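Long-range contact in succinyl-CoA:3-ketoacid coenzyme A transferase subunit B (Helicobacter pylori, PDB 3RRL), which catalyses, as the B subunit of the enzyme, transfer of coenzyme A from succinyl-CoA to a 3-oxo acid, giving a 3-oxoacyl-CoA and succinate: residues W112-K117 with C154-T159. Numbering follows the deposited sequence.
Sequences WMIPKK and CSLPLT
Leu-156 turns its side chain toward the end of strand 109-114, where its CD2 methyl lies 4.1 Å from CD of Pro-115 and, more loosely, near CG2 of Ile-114. Its CB rests by the carbonyl oxygen of Met-113, and a leucine methyl suits the apolar patch that Pro-115 and Ile-114 offer. Pro-157 follows and has more of its surface covered by the other segment than any other residue here. Its ring crosses the selenomethionine chain of Met-113 at about a right angle, CG sitting 3.7 Å from CG of Met-113 and close to SE as well. That meeting depends on chi1 of Met-113, which sets CG anti to the backbone N (163°). CD of Pro-157 lies against Met-113 O and also meets CD of Pro-115, the two rings reaching toward each other tip to tip, while CB of Pro-157 lies 4.0 Å from CZ2 of the Trp-112 indole. A proline, compact and lacking an N-H, fits among these apolar neighbours without leaving a backbone donor to be satisfied.

The side chain of Leu-158 points away, yet its carbonyl oxygen takes the one hydrogen bond across the contact, from Trp-112 NE1 at 3.0 Å. The N-H...O angle is 149°, and the donor stands well above the carbonyl plane. Tryptophan suits this place because it pairs a polar N-H with a broad apolar ring in a buried position. Thr-159 brings OG1 to the indole edge, 3.3 Å from Trp-112 CD1; threonine is small enough to sit there while its hydroxyl hydrogen-bonds to Asn-111 OD1.

The two segments run roughly antiparallel, joining the loop between strands 150-151 and 166-168 to strand 109-114 of the small four-stranded sheet. Glu-102 of strand 102-104 binds Leu-156 N and Ser-155 OG, Met-126 of helix 125-131 packs on both Trp-112 and Thr-159, and Leu-158 meets the backbone of another chain.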
loop_
_atom_site.group_PDB
_atom_site.type_symbol
_atom_site.label_atom_id
_atom_site.label_comp_id
_atom_site.label_asym_id
_atom_site.label_seq_id
_atom_site.Cartn_x
_atom_site.Cartn_y
_atom_site.Cartn_z
ATOM N N TRP B 112 -22.648 15.321 -3.645
ATOM C CA TRP B 112 -22.856 14.293 -2.639
ATOM C C TRP B 112 -23.926 14.529 -1.581
ATOM O O TRP B 112 -24.391 13.590 -0.961
ATOM C CB TRP B 112 -21.542 13.971 -1.944
ATOM C CG TRP B 112 -21.031 15.052 -1.081
ATOM C CD1 TRP B 112 -20.408 16.172 -1.479
ATOM C CD2 TRP B 112 -21.080 15.104 0.338
ATOM N NE1 TRP B 112 -20.069 16.933 -0.409
ATOM C CE2 TRP B 112 -20.465 16.291 0.728
ATOM C CE3 TRP B 112 -21.586 14.257 1.320
ATOM C CZ2 TRP B 112 -20.341 16.659 2.048
ATOM C CZ3 TRP B 112 -21.468 14.628 2.626
ATOM C CH2 TRP B 112 -20.854 15.815 2.982
HETATM N N MSE B 113 -24.296 15.773 -1.349
HETATM C CA MSE B 113 -25.237 16.040 -0.288
HETATM C C MSE B 113 -26.236 17.175 -0.509
HETATM O O MSE B 113 -25.886 18.237 -0.991
HETATM C CB MSE B 113 -24.435 16.309 0.980
HETATM C CG MSE B 113 -25.186 16.974 2.084
HETATM SE SE MSE B 113 -24.060 17.157 3.633
HETATM C CE MSE B 113 -24.689 15.619 4.613
ATOM N N ILE B 114 -27.473 16.940 -0.097
ATOM C CA ILE B 114 -28.478 17.988 0.057
ATOM C C ILE B 114 -28.922 18.017 1.517
ATOM O O ILE B 114 -29.524 17.054 1.995
ATOM C CB ILE B 114 -29.701 17.737 -0.834
ATOM C CG1 ILE B 114 -29.274 17.589 -2.298
ATOM C CG2 ILE B 114 -30.707 18.872 -0.687
ATOM C CD1 ILE B 114 -30.403 17.144 -3.221
ATOM N N PRO B 115 -28.640 19.121 2.228
ATOM C CA PRO B 115 -28.881 19.212 3.674
ATOM C C PRO B 115 -30.285 18.778 4.082
ATOM O O PRO B 115 -31.266 19.193 3.464
ATOM C CB PRO B 115 -28.714 20.703 3.957
ATOM C CG PRO B 115 -27.762 21.172 2.914
ATOM C CD PRO B 115 -28.060 20.362 1.683
ATOM N N LYS B 116 -30.358 17.924 5.100
ATOM C CA LYS B 116 -31.618 17.515 5.718
ATOM C C LYS B 116 -32.588 16.932 4.699
ATOM O O LYS B 116 -33.790 16.865 4.946
ATOM C CB LYS B 116 -32.270 18.698 6.447
ATOM N N LYS B 117 -32.060 16.509 3.557
ATOM C CA LYS B 117 -32.869 15.865 2.530
ATOM C C LYS B 117 -32.188 14.605 2.030
ATOM O O LYS B 117 -32.636 13.487 2.295
ATOM C CB LYS B 117 -33.153 16.831 1.371
ATOM N N CYS B 154 -21.796 27.644 -5.551
ATOM C CA CYS B 154 -22.666 26.538 -5.168
ATOM C C CYS B 154 -23.412 26.885 -3.884
ATOM O O CYS B 154 -22.873 27.580 -3.021
ATOM C CB CYS B 154 -21.865 25.251 -4.989
ATOM S SG CYS B 154 -21.156 24.608 -6.532
ATOM N N SER B 155 -24.677 26.480 -3.801
ATOM C CA SER B 155 -25.413 26.548 -2.547
ATOM C C SER B 155 -25.315 25.250 -1.740
ATOM O O SER B 155 -25.566 25.243 -0.535
ATOM C CB SER B 155 -26.887 26.880 -2.822
ATOM O OG SER B 155 -27.536 25.840 -3.543
ATOM N N LEU B 156 -24.953 24.155 -2.411
ATOM C CA LEU B 156 -24.844 22.846 -1.764
ATOM C C LEU B 156 -23.422 22.529 -1.311
ATOM O O LEU B 156 -22.461 23.080 -1.852
ATOM C CB LEU B 156 -25.371 21.739 -2.682
ATOM C CG LEU B 156 -26.797 21.914 -3.211
ATOM C CD1 LEU B 156 -27.099 20.855 -4.263
ATOM C CD2 LEU B 156 -27.820 21.867 -2.081
ATOM N N PRO B 157 -23.280 21.624 -0.326
ATOM C CA PRO B 157 -21.943 21.242 0.144
ATOM C C PRO B 157 -21.076 20.781 -1.022
ATOM O O PRO B 157 -21.541 20.000 -1.862
ATOM C CB PRO B 157 -22.226 20.073 1.090
ATOM C CG PRO B 157 -23.624 20.343 1.591
ATOM C CD PRO B 157 -24.351 20.926 0.412
ATOM N N LEU B 158 -19.836 21.261 -1.063
ATOM C CA LEU B 158 -18.930 20.956 -2.163
ATOM C C LEU B 158 -18.388 19.532 -2.171
ATOM O O LEU B 158 -18.011 18.982 -1.130
ATOM C CB LEU B 158 -17.751 21.921 -2.167
ATOM C CG LEU B 158 -18.048 23.367 -2.538
ATOM C CD1 LEU B 158 -16.759 24.011 -3.026
ATOM C CD2 LEU B 158 -19.127 23.431 -3.604
ATOM N N THR B 159 -18.353 18.936 -3.357
ATOM C CA THR B 159 -17.578 17.718 -3.565
ATOM C C THR B 159 -16.105 18.072 -3.765
ATOM O O THR B 159 -15.212 17.338 -3.343
ATOM C CB THR B 159 -18.068 16.954 -4.779
ATOM O OG1 THR B 159 -19.456 16.650 -4.612
ATOM C CG2 THR B 159 -17.285 15.677 -4.941
#